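DTDP-4-dehydrorhamnose reductase, rfbD ortholog (Clostridium acetobutylicum, PDB 1VL0) probably catalyses the reduction of dTDP-6-deoxy-L-lyxo-4-hexulose to dTDP-L-rhamnose, and binds a nicotinamide dinucleotide cofactor. Local coordinates at residues 160-165 / 191-197; 198-203 / 274-278; 215-219 / 263-268; 228-233 / 279-283. All blocks are in the same frame, centred on the assembly; numbering follows the deposited sequence.

Interaction 1 (160-165 / 191-197). With NAI (1,4-dihydronicotinamide adenine dinucleotide), chain D.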
# COMPACT_ATOMS: atom_id res chain seq x y z
N THR A 160 -5.65 -2.14 19.24
CA THR A 160 -6.10 -2.61 20.52
C THR A 160 -7.64 -2.58 20.63
O THR A 160 -8.33 -2.27 19.65
CB THR A 160 -5.42 -1.87 21.65
OG1 THR A 160 -5.71 -2.54 22.90
CG2 THR A 160 -5.94 -0.46 21.83
N ALA A 161 -8.18 -2.95 21.80
CA ALA A 161 -9.63 -3.07 21.97
C ALA A 161 -9.99 -3.10 23.44
O ALA A 161 -9.16 -3.48 24.28
CB ALA A 161 -10.13 -4.37 21.31
N TRP A 162 -11.23 -2.70 23.73
CA TRP A 162 -11.84 -2.88 25.06
C TRP A 162 -10.87 -2.35 26.11
O TRP A 162 -10.54 -3.03 27.09
CB TRP A 162 -12.14 -4.34 25.31
CG TRP A 162 -13.21 -4.91 24.47
CD1 TRP A 162 -13.58 -4.53 23.19
CD2 TRP A 162 -14.05 -6.02 24.81
NE1 TRP A 162 -14.60 -5.34 22.74
CE2 TRP A 162 -14.92 -6.24 23.71
CE3 TRP A 162 -14.19 -6.81 25.95
CZ2 TRP A 162 -15.90 -7.22 23.74
CZ3 TRP A 162 -15.12 -7.77 25.95
CH2 TRP A 162 -15.99 -7.98 24.86
N LEU A 163 -10.42 -1.13 25.91
CA LEU A 163 -9.28 -0.62 26.65
C LEU A 163 -9.66 0.14 27.93
O LEU A 163 -10.52 1.04 27.92
CB LEU A 163 -8.47 0.31 25.75
CG LEU A 163 -7.14 0.78 26.30
CD1 LEU A 163 -6.17 -0.36 26.40
CD2 LEU A 163 -6.59 1.91 25.42
N TYR A 164 -8.99 -0.18 29.04
CA TYR A 164 -9.26 0.49 30.30
C TYR A 164 -7.95 0.93 30.93
O TYR A 164 -6.91 0.32 30.75
CB TYR A 164 -10.09 -0.40 31.28
CG TYR A 164 -9.41 -1.71 31.65
CD1 TYR A 164 -8.51 -1.76 32.69
CD2 TYR A 164 -9.67 -2.86 30.95
CE1 TYR A 164 -7.88 -2.93 33.02
CE2 TYR A 164 -9.04 -4.02 31.27
CZ TYR A 164 -8.18 -4.07 32.33
OH TYR A 164 -7.51 -5.21 32.62
N GLY A 165 -8.05 2.01 31.67
CA GLY A 165 -6.90 2.58 32.37
C GLY A 165 -7.33 3.86 33.07
O GLY A 165 -8.47 3.98 33.56
N VAL A 191 -18.11 -10.34 21.68
CA VAL A 191 -16.98 -10.93 22.36
C VAL A 191 -15.68 -10.30 21.87
O VAL A 191 -15.56 -9.84 20.74
CB VAL A 191 -16.91 -12.49 22.28
CG1 VAL A 191 -18.29 -13.16 22.61
CG2 VAL A 191 -16.45 -12.93 20.97
N GLY A 192 -14.70 -10.30 22.76
CA GLY A 192 -13.41 -9.65 22.53
C GLY A 192 -12.60 -10.00 23.74
O GLY A 192 -12.81 -11.01 24.36
N THR A 193 -11.67 -9.13 24.09
CA THR A 193 -10.84 -9.31 25.25
C THR A 193 -10.56 -7.94 25.89
O THR A 193 -10.00 -7.08 25.21
CB THR A 193 -9.47 -9.88 24.89
OG1 THR A 193 -9.63 -10.96 23.95
CG2 THR A 193 -8.80 -10.44 26.18
N PRO A 194 -10.91 -7.79 27.18
CA PRO A 194 -10.60 -6.58 27.96
C PRO A 194 -9.11 -6.37 27.99
O PRO A 194 -8.39 -7.37 28.15
CB PRO A 194 -11.10 -6.93 29.36
CG PRO A 194 -12.20 -8.00 29.11
CD PRO A 194 -11.67 -8.79 27.98
N THR A 195 -8.64 -5.12 27.81
CA THR A 195 -7.23 -4.84 27.71
C THR A 195 -6.86 -3.68 28.57
O THR A 195 -7.52 -2.65 28.54
CB THR A 195 -6.83 -4.57 26.23
OG1 THR A 195 -7.11 -5.76 25.48
CG2 THR A 195 -5.31 -4.34 26.08
N SER A 196 -5.84 -3.91 29.40
CA SER A 196 -5.35 -2.87 30.32
C SER A 196 -4.34 -2.05 29.58
O SER A 196 -3.59 -2.60 28.82
CB SER A 196 -4.64 -3.51 31.56
OG SER A 196 -4.10 -2.48 32.42
N THR A 197 -4.26 -0.75 29.85
CA THR A 197 -3.20 0.09 29.27
C THR A 197 -1.82 -0.31 29.72
O THR A 197 -0.81 0.04 29.10
CB THR A 197 -3.40 1.58 29.61
OG1 THR A 197 -3.62 1.74 31.03
CG2 THR A 197 -4.63 2.12 28.94
PA NAI D . -8.61 8.63 25.40
O1A NAI D . -9.96 8.99 24.84
O2A NAI D . -8.64 8.24 26.85
O5B NAI D . -7.63 9.86 25.05
C5B NAI D . -7.58 10.29 23.70
C4B NAI D . -6.98 11.69 23.61
O4B NAI D . -7.28 12.25 22.33
C3B NAI D . -7.52 12.71 24.60
O3B NAI D . -6.51 13.09 25.52
C2B NAI D . -7.95 13.87 23.68
O2B NAI D . -7.90 15.16 24.27
C1B NAI D . -6.99 13.62 22.51
N9A NAI D . -7.16 14.44 21.29
C8A NAI D . -8.34 14.67 20.65
N7A NAI D . -8.10 15.48 19.59
C5A NAI D . -6.79 15.79 19.55
C6A NAI D . -6.05 16.59 18.67
N6A NAI D . -6.63 17.22 17.66
N1A NAI D . -4.70 16.73 18.86
C2A NAI D . -4.07 16.07 19.93
N3A NAI D . -4.80 15.31 20.81
C4A NAI D . -6.16 15.15 20.62
O3 NAI D . -7.97 7.49 24.47
PN NAI D . -7.54 6.00 24.91
O1N NAI D . -6.16 5.99 25.45
O2N NAI D . -8.71 5.34 25.54
O5D NAI D . -7.28 5.40 23.43
C5D NAI D . -5.95 5.31 22.95
C4D NAI D . -5.95 4.71 21.57
O4D NAI D . -6.55 3.40 21.57
C3D NAI D . -6.72 5.57 20.56
O3D NAI D . -5.85 5.69 19.47
C2D NAI D . -7.97 4.76 20.21
O2D NAI D . -8.50 4.89 18.90
C1D NAI D . -7.46 3.34 20.47
N1N NAI D . -8.52 2.39 20.83
C2N NAI D . -9.10 2.49 22.08
C3N NAI D . -10.09 1.56 22.42
C7N NAI D . -10.99 1.82 23.58
O7N NAI D . -11.74 0.74 24.06
N7N NAI D . -11.06 3.04 24.14
C4N NAI D . -10.45 0.57 21.50
C5N NAI D . -9.85 0.48 20.24
C6N NAI D . -8.88 1.43 19.94
O HOH W 1 -7.91 -7.12 31.13
O HOH W 2 -4.58 0.20 33.15

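Interaction 2 (198-203 / 274-278)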
# COMPACT_ATOMS: atom_id res chain seq x y z
N VAL A 198 -1.72 -1.00 30.84
CA VAL A 198 -0.41 -1.39 31.35
C VAL A 198 0.22 -2.33 30.36
O VAL A 198 1.39 -2.22 30.07
CB VAL A 198 -0.54 -2.12 32.72
CG1 VAL A 198 0.81 -2.77 33.15
CG2 VAL A 198 -1.05 -1.12 33.78
N ASP A 199 -0.56 -3.32 29.89
CA ASP A 199 -0.05 -4.31 28.92
C ASP A 199 0.20 -3.69 27.53
O ASP A 199 1.13 -4.08 26.85
CB ASP A 199 -1.06 -5.44 28.78
CG ASP A 199 -1.21 -6.21 30.06
OD1 ASP A 199 -1.99 -5.72 30.91
OD2 ASP A 199 -0.53 -7.26 30.31
N LEU A 200 -0.70 -2.79 27.12
CA LEU A 200 -0.60 -2.13 25.84
C LEU A 200 0.66 -1.28 25.80
O LEU A 200 1.42 -1.32 24.86
CB LEU A 200 -1.85 -1.28 25.55
CG LEU A 200 -1.81 -0.48 24.22
CD1 LEU A 200 -1.54 -1.35 22.98
CD2 LEU A 200 -3.12 0.28 24.11
N ALA A 201 0.89 -0.54 26.87
CA ALA A 201 2.05 0.34 26.95
C ALA A 201 3.39 -0.41 26.96
O ALA A 201 4.36 0.05 26.40
CB ALA A 201 1.92 1.21 28.17
N ARG A 202 3.43 -1.54 27.65
CA ARG A 202 4.59 -2.39 27.65
C ARG A 202 4.89 -2.86 26.25
O ARG A 202 6.03 -2.94 25.83
CB ARG A 202 4.39 -3.62 28.56
CG ARG A 202 4.54 -3.36 30.02
CD ARG A 202 4.18 -4.56 30.86
NE ARG A 202 4.16 -4.29 32.32
CZ ARG A 202 3.69 -5.17 33.23
NH1 ARG A 202 3.21 -6.37 32.87
NH2 ARG A 202 3.71 -4.85 34.51
N VAL A 203 3.85 -3.26 25.51
CA VAL A 203 4.06 -3.72 24.15
C VAL A 203 4.56 -2.59 23.24
O VAL A 203 5.55 -2.75 22.50
CB VAL A 203 2.78 -4.34 23.59
CG1 VAL A 203 2.85 -4.44 22.07
CG2 VAL A 203 2.60 -5.75 24.22
N ASP A 274 4.47 -12.63 22.85
CA ASP A 274 3.25 -12.04 23.38
C ASP A 274 3.34 -11.87 24.91
O ASP A 274 2.95 -12.75 25.68
CB ASP A 274 2.02 -12.86 23.02
CG ASP A 274 0.72 -12.19 23.50
OD1 ASP A 274 0.82 -11.00 23.95
OD2 ASP A 274 -0.42 -12.72 23.43
N ILE A 275 3.84 -10.72 25.33
CA ILE A 275 4.00 -10.43 26.74
C ILE A 275 2.76 -9.97 27.46
O ILE A 275 2.83 -9.66 28.62
CB ILE A 275 5.12 -9.39 26.92
CG1 ILE A 275 4.80 -8.06 26.21
CG2 ILE A 275 6.45 -9.97 26.42
CD1 ILE A 275 5.57 -6.90 26.76
N THR A 276 1.60 -9.89 26.79
CA THR A 276 0.38 -9.51 27.49
C THR A 276 -0.03 -10.60 28.46
O THR A 276 0.35 -11.74 28.33
CB THR A 276 -0.81 -9.21 26.56
OG1 THR A 276 -1.11 -10.36 25.74
CG2 THR A 276 -0.48 -8.10 25.61
N ARG A 277 -0.83 -10.22 29.45
CA ARG A 277 -1.28 -11.16 30.44
C ARG A 277 -2.71 -11.55 30.16
O ARG A 277 -3.42 -10.91 29.39
CB ARG A 277 -1.19 -10.54 31.84
CG ARG A 277 0.22 -10.24 32.27
CD ARG A 277 0.29 -9.37 33.45
NE ARG A 277 -0.27 -8.06 33.17
CZ ARG A 277 -0.36 -7.08 34.03
NH1 ARG A 277 0.06 -7.24 35.27
NH2 ARG A 277 -0.85 -5.92 33.64
N GLU A 278 -3.11 -12.62 30.81
CA GLU A 278 -4.51 -13.07 30.80
C GLU A 278 -5.38 -11.92 31.32
O GLU A 278 -5.02 -11.24 32.28
CB GLU A 278 -4.67 -14.29 31.72
CG GLU A 278 -4.04 -15.57 31.22
CD GLU A 278 -4.77 -16.15 30.02
OE1 GLU A 278 -6.01 -15.89 29.85
OE2 GLU A 278 -4.08 -16.86 29.25
O HOH W 3 2.16 -7.17 30.32

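Interaction 3 (215-219 / 263-268)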
# COMPACT_ATOMS: atom_id res chain seq x y z
N THR A 215 2.68 -3.96 11.74
CA THR A 215 1.37 -3.91 12.32
C THR A 215 1.20 -5.03 13.33
O THR A 215 1.41 -6.19 12.99
CB THR A 215 0.31 -3.99 11.21
OG1 THR A 215 0.43 -2.83 10.36
CG2 THR A 215 -1.12 -3.95 11.76
N PHE A 216 0.79 -4.66 14.55
CA PHE A 216 0.60 -5.61 15.65
C PHE A 216 -0.79 -5.48 16.24
O PHE A 216 -1.24 -4.40 16.48
CB PHE A 216 1.60 -5.34 16.78
CG PHE A 216 3.04 -5.48 16.34
CD1 PHE A 216 3.67 -4.44 15.68
CD2 PHE A 216 3.72 -6.68 16.52
CE1 PHE A 216 5.08 -4.58 15.23
CE2 PHE A 216 5.06 -6.81 16.08
CZ PHE A 216 5.70 -5.79 15.42
N HIS A 217 -1.39 -6.60 16.56
CA HIS A 217 -2.51 -6.67 17.50
C HIS A 217 -1.99 -6.77 18.93
O HIS A 217 -1.00 -7.45 19.22
CB HIS A 217 -3.36 -7.91 17.18
CG HIS A 217 -4.10 -7.80 15.90
ND1 HIS A 217 -4.81 -8.85 15.34
CD2 HIS A 217 -4.21 -6.77 15.02
CE1 HIS A 217 -5.36 -8.44 14.21
NE2 HIS A 217 -5.00 -7.19 13.99
N CYS A 218 -2.63 -6.04 19.83
CA CYS A 218 -2.26 -6.03 21.24
C CYS A 218 -3.48 -5.87 22.13
O CYS A 218 -3.84 -4.74 22.51
CB CYS A 218 -1.26 -4.91 21.53
SG CYS A 218 -0.71 -5.09 23.23
N THR A 219 -4.14 -7.00 22.39
CA THR A 219 -5.06 -7.13 23.48
C THR A 219 -4.52 -8.18 24.51
O THR A 219 -3.60 -8.97 24.23
CB THR A 219 -6.46 -7.55 22.98
OG1 THR A 219 -6.40 -8.80 22.29
CG2 THR A 219 -6.98 -6.56 21.97
N LEU A 263 -8.89 -10.29 18.86
CA LEU A 263 -7.69 -10.18 18.09
C LEU A 263 -6.66 -11.15 18.61
O LEU A 263 -6.37 -11.17 19.79
CB LEU A 263 -7.12 -8.78 18.20
CG LEU A 263 -8.07 -7.65 17.82
CD1 LEU A 263 -7.28 -6.30 17.91
CD2 LEU A 263 -8.63 -7.83 16.45
N ARG A 264 -6.07 -11.92 17.72
CA ARG A 264 -4.93 -12.71 18.09
C ARG A 264 -3.70 -11.79 18.02
O ARG A 264 -3.53 -11.05 17.05
CB ARG A 264 -4.78 -13.86 17.13
CG ARG A 264 -3.72 -14.84 17.51
CD ARG A 264 -3.73 -16.08 16.68
NE ARG A 264 -2.57 -16.91 17.02
CZ ARG A 264 -2.24 -18.05 16.43
NH1 ARG A 264 -2.98 -18.54 15.48
NH2 ARG A 264 -1.15 -18.71 16.81
N ASN A 265 -2.83 -11.87 19.02
CA ASN A 265 -1.59 -11.15 19.03
C ASN A 265 -0.54 -11.97 18.29
O ASN A 265 0.55 -12.30 18.83
CB ASN A 265 -1.09 -10.89 20.47
CG ASN A 265 -1.90 -9.85 21.26
OD1 ASN A 265 -3.01 -9.44 20.92
ND2 ASN A 265 -1.35 -9.48 22.36
N TYR A 266 -0.81 -12.23 17.00
CA TYR A 266 -0.02 -13.17 16.17
C TYR A 266 1.38 -12.67 15.83
O TYR A 266 2.36 -13.39 15.89
CB TYR A 266 -0.81 -13.47 14.91
CG TYR A 266 -0.42 -14.72 14.17
CD1 TYR A 266 -0.02 -15.86 14.82
CD2 TYR A 266 -0.46 -14.74 12.77
CE1 TYR A 266 0.33 -17.02 14.09
CE2 TYR A 266 -0.12 -15.83 12.06
CZ TYR A 266 0.27 -16.99 12.72
OH TYR A 266 0.59 -18.08 11.95
N MSE A 267 1.49 -11.40 15.52
CA MSE A 267 2.82 -10.85 15.20
C MSE A 267 3.75 -10.86 16.37
O MSE A 267 4.97 -11.05 16.22
CB MSE A 267 2.68 -9.42 14.66
CG MSE A 267 2.18 -9.39 13.23
SE MSE A 267 3.67 -9.82 12.00
CE MSE A 267 4.83 -8.28 12.34
N LEU A 268 3.20 -10.63 17.56
CA LEU A 268 4.00 -10.81 18.77
C LEU A 268 4.46 -12.24 18.98
O LEU A 268 5.65 -12.51 19.22
CB LEU A 268 3.25 -10.29 19.99
CG LEU A 268 3.17 -8.77 20.10
CD1 LEU A 268 2.29 -8.40 21.30
CD2 LEU A 268 4.54 -8.11 20.23
O HOH W 4 0.63 -9.09 17.75
O HOH W 5 -8.92 -9.28 21.70

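Interaction 4 (228-233 / 279-283)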
# COMPACT_ATOMS: atom_id res chain seq x y z
N ASP A 228 -19.51 -11.22 30.56
CA ASP A 228 -18.50 -11.89 31.36
C ASP A 228 -17.56 -10.86 32.03
O ASP A 228 -17.10 -11.05 33.15
CB ASP A 228 -17.65 -12.78 30.49
CG ASP A 228 -18.39 -13.93 29.84
OD1 ASP A 228 -19.30 -14.50 30.48
OD2 ASP A 228 -18.09 -14.31 28.68
N PHE A 229 -17.26 -9.81 31.31
CA PHE A 229 -16.37 -8.72 31.79
C PHE A 229 -17.03 -8.09 33.04
O PHE A 229 -16.40 -7.99 34.10
CB PHE A 229 -16.18 -7.75 30.65
CG PHE A 229 -15.15 -6.68 30.84
CD1 PHE A 229 -14.33 -6.59 31.97
CD2 PHE A 229 -14.98 -5.73 29.85
CE1 PHE A 229 -13.38 -5.56 32.10
CE2 PHE A 229 -14.02 -4.72 29.98
CZ PHE A 229 -13.24 -4.63 31.12
N ALA A 230 -18.32 -7.76 32.92
CA ALA A 230 -19.10 -7.17 34.02
C ALA A 230 -19.15 -8.10 35.24
O ALA A 230 -18.92 -7.69 36.37
CB ALA A 230 -20.49 -6.82 33.55
N VAL A 231 -19.45 -9.37 35.00
CA VAL A 231 -19.54 -10.36 36.06
C VAL A 231 -18.22 -10.45 36.83
O VAL A 231 -18.20 -10.55 38.06
CB VAL A 231 -19.97 -11.74 35.48
CG1 VAL A 231 -19.85 -12.86 36.52
CG2 VAL A 231 -21.40 -11.66 35.04
N GLU A 232 -17.10 -10.41 36.12
CA GLU A 232 -15.81 -10.47 36.79
C GLU A 232 -15.53 -9.18 37.55
O GLU A 232 -15.01 -9.25 38.65
CB GLU A 232 -14.70 -10.79 35.81
CG GLU A 232 -13.29 -10.86 36.40
CD GLU A 232 -13.03 -12.09 37.26
OE1 GLU A 232 -13.93 -12.94 37.45
OE2 GLU A 232 -11.89 -12.22 37.72
N ILE A 233 -15.89 -8.04 36.98
CA ILE A 233 -15.72 -6.73 37.68
C ILE A 233 -16.43 -6.75 39.04
O ILE A 233 -15.86 -6.34 40.07
CB ILE A 233 -16.29 -5.57 36.83
CG1 ILE A 233 -15.38 -5.28 35.60
CG2 ILE A 233 -16.40 -4.30 37.64
CD1 ILE A 233 -16.06 -4.51 34.47
N TRP A 279 -6.55 -11.75 30.70
CA TRP A 279 -7.33 -10.58 30.94
C TRP A 279 -7.74 -10.44 32.40
O TRP A 279 -7.72 -9.37 32.95
CB TRP A 279 -8.52 -10.55 29.98
CG TRP A 279 -9.65 -11.50 30.19
CD1 TRP A 279 -9.82 -12.72 29.60
CD2 TRP A 279 -10.82 -11.27 30.99
NE1 TRP A 279 -11.02 -13.27 29.99
CE2 TRP A 279 -11.65 -12.42 30.85
CE3 TRP A 279 -11.24 -10.24 31.84
CZ2 TRP A 279 -12.87 -12.55 31.52
CZ3 TRP A 279 -12.42 -10.34 32.47
CH2 TRP A 279 -13.26 -11.51 32.31
N LYS A 280 -8.03 -11.54 33.06
CA LYS A 280 -8.46 -11.47 34.47
C LYS A 280 -7.37 -11.01 35.41
O LYS A 280 -7.62 -10.34 36.41
CB LYS A 280 -9.00 -12.82 34.91
CG LYS A 280 -10.39 -13.11 34.34
CD LYS A 280 -10.89 -14.42 34.82
CE LYS A 280 -12.28 -14.72 34.27
NZ LYS A 280 -12.70 -16.06 34.76
N GLU A 281 -6.13 -11.35 35.09
CA GLU A 281 -4.99 -10.92 35.87
C GLU A 281 -4.75 -9.40 35.76
O GLU A 281 -4.48 -8.73 36.74
CB GLU A 281 -3.76 -11.69 35.40
CG GLU A 281 -2.48 -11.44 36.17
CD GLU A 281 -1.28 -12.23 35.63
OE1 GLU A 281 -1.46 -13.15 34.79
OE2 GLU A 281 -0.13 -11.91 36.05
N SER A 282 -4.79 -8.88 34.53
CA SER A 282 -4.65 -7.49 34.28
C SER A 282 -5.76 -6.71 34.96
O SER A 282 -5.54 -5.62 35.52
CB SER A 282 -4.69 -7.24 32.76
OG SER A 282 -3.51 -7.74 32.17
N LEU A 283 -6.96 -7.25 34.89
CA LEU A 283 -8.14 -6.59 35.41
C LEU A 283 -8.07 -6.53 36.94
O LEU A 283 -8.26 -5.43 37.56
CB LEU A 283 -9.39 -7.33 34.92
CG LEU A 283 -10.67 -6.72 35.49
CD1 LEU A 283 -10.82 -5.17 35.15
CD2 LEU A 283 -11.87 -7.51 35.10
O HOH W 6 -12.96 -15.32 37.63
O HOH W 7 -9.58 -11.53 38.11

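Interaction 1 (160-165 / 191-197)
The indole of Trp162 lies over the backbone of Gly192. Gly192 CA sits over one face of its six-membered ring, 3.9 Å from the ring centroid, in a CH-pi contact. Thr193 N lies over the same face, also offset toward the rim. Further round, Trp162 CE3 touches Pro194 CD at 3.8 Å, and the two side chains run side by side in the same direction. Two residues on, Tyr164 makes a similar contact. Its ring stands over Ser196 CA, 3.8 Å from the ring centroid to CA. A chi1 of 60° sets CG between the backbone N and the carbonyl carbon and turns the ring across the neighbouring strand. Pro194 CB meets this ring at its edge.

Under the rings the backbones pair as parallel strands of the Rossmann-type sheet. Thr195 N donates to Trp162 O at 2.9 Å, from above the carbonyl plane. Tyr164 N reaches Thr195 O at 2.9 Å, nearly in line with the C=O bond. Thr197 N closes the ladder on Tyr164 O at 3.0 Å. Ser196 is the N-cap of the next helix, and its OG accepts from Val198 N. Thr195 OG1 has a partner in Cys220 N.

Leu163 links the pairing to the cofactor. Its backbone N gives an almost straight bond (174°) to O7N of the nicotinamide amide, at 2.9 Å. Its carbonyl instead accepts from Gln23 NE2. The strand thus holds the carboxamide through the main chain, which would help to orient the carboxamide, and probably the nicotinamide with it.

Interaction 2 (198-203 / 274-278)
Asp199 and Arg277 form the tight part of this contact. The guanidinium grips the carboxylate side-on with two nitrogens, one to each oxygen. Arg277 NE meets OD2 of Asp199 at 3.0 Å on its syn lone pair. Arg277 NH2 reaches OD1 of Asp199 at 3.0 Å, in the guanidinium plane but from above the carboxylate plane. The two planes are 42° apart. A bend at chi3 (-64°) folds the guanidinium back toward the carboxylate that its own backbone N also meets, with Arg277 N 3.1 Å from Asp199 OD2. OD1 has a further partner in Ser282 OG, and NH2 has a second salt bridge to Glu285. The helix 197-210 is therefore tied to the loop before helix 279-290.

Beside this, Thr276 is held by Asp274 in an Asx turn. Both Thr276 N and OG1 approach Asp274 OD1 from the same face of its carboxylate, OG1 at 2.7 Å. Thr276 CG2 faces Asp199 CB and Val203 CG2.

The outer part is looser. Ile275 is largely exposed. Its CG1 lies 3.8 Å from Val203 CG2, and its CD1 meets Arg202 CB. Arg202 extends past Ile275, and its NH1 stands over the centre of the Arg277 guanidinium face, with 3.8 Å from NH1 to CZ of Arg277. A water joins Arg202 NH1, Asp199 OD2 and Ile275 O.

With two arginines so close, Asp199 is probably ionised. The negative charges of Asp199 and Glu285 would probably favour the close approach of the two arginines.

Interaction 3 (215-219 / 263-268)
Asn265 and Thr219 exchange two hydrogen bonds across this contact. Thr219 N donates to Asn265 OD1 at 3.1 Å, in the carbonyl plane and on a lone pair. Asn265 ND2 returns a bond to Thr219 O at 3.0 Å, with the acceptor tilted out of the amide plane. This fixes the amide's rotation. ND2 also serves Asp274 OD1, and Thr276 OG1 lies close to Thr219 O, though its proton goes to Asp274 OD1.

The segment 215-219 lies on strand 214-217, which runs parallel to strand 155-164 in the Rossmann-type sheet. The segment 263-268 makes an inverse gamma turn centred on Asn265, then enters helix 266-270. Two waters bridge the segments: one joins His217 O to Leu268 N, another Thr219 OG1 to Leu263 N.

His217 ND1 makes a weak bond to Arg264 O at 3.1 Å, at the ring edge, and a second weak one to Ile125 O; NE2 pairs with Arg159 NH1. Leu263 CD2 makes a CH-pi contact over one face of the imidazole, offset toward the rim, 4.2 Å from its centroid. At the other end, Phe216 CD2 meets Met267 CB at 3.5 Å. Met267, a selenomethionine, also packs on Ile92 of the second subunit.

Interaction 4 (228-233 / 279-283)
Glu232 lies across Trp279, Lys280 and Leu283 and joins the two helices. Its CB rests 3.9 Å from Trp279 CH2, and its CG touches Leu283 CD2 at 3.9 Å. With CG anti to the backbone N (chi1 179°) the chain leaves its helix toward the other one. A bend at chi2 (72°) then turns the carboxylate over the Lys280 methylenes, where OE2 is 3.8 Å from Lys280 CD. The charged ends stay apart, with Glu232 OE1 and Lys280 NZ 4.3 Å from each other. One water spans these two atoms. The direct ionic partner of Glu232 is Arg235, in its own helix.

Leu283 is the next large contributor. Its CD2 is shared by three side chains: besides Glu232 it meets Phe229 CE1 at 3.9 Å and Ile233 CG1 at 4.2 Å. It reaches the phenyl ring at the edge, near the ring plane.

Trp279 fills the other end. The far corner of its indole, CH2, points at the Asp228 carbonyl and the Phe229 backbone. The extended lysine runs over one face of the indole, with Lys280 CG above its centre.

No direct hydrogen bond crosses the interface. The segment axes approach to 11.3 Å at a crossing angle of -44°. Phe229 also reaches Trp162, Tyr164 and Pro194, so this is a helix pair packed side chain to side chain over strand ends, in an RmlD-type reductase of the extended short-chain dehydrogenase/reductase class.

In the fold
Interaction 1 touches all three others and is the one that binds the cofactor, through Leu163. Interaction 2 backs it: Leu200 CD2 packs on Thr160 CG2 at 3.7 Å, and helix 197-210 follows directly from strand 191-196. Interaction 3 joins through the same sheet, with Thr160 OG1 and Cys218 O 2.9 Å apart. Interactions 2 and 3 meet where Asp274 OD1 and Asn265 ND2 lie 3.1 Å apart. Interaction 4 meets interaction 1 where Pro194 CB lies 3.6 Å from Phe229 CZ. It touches interaction 2 through Asp199 and Ser282. Interactions 3 and 4 do not touch; their centres are about 20 Å apart. The side chain of Phe229 is about 8 Å from the dinucleotide.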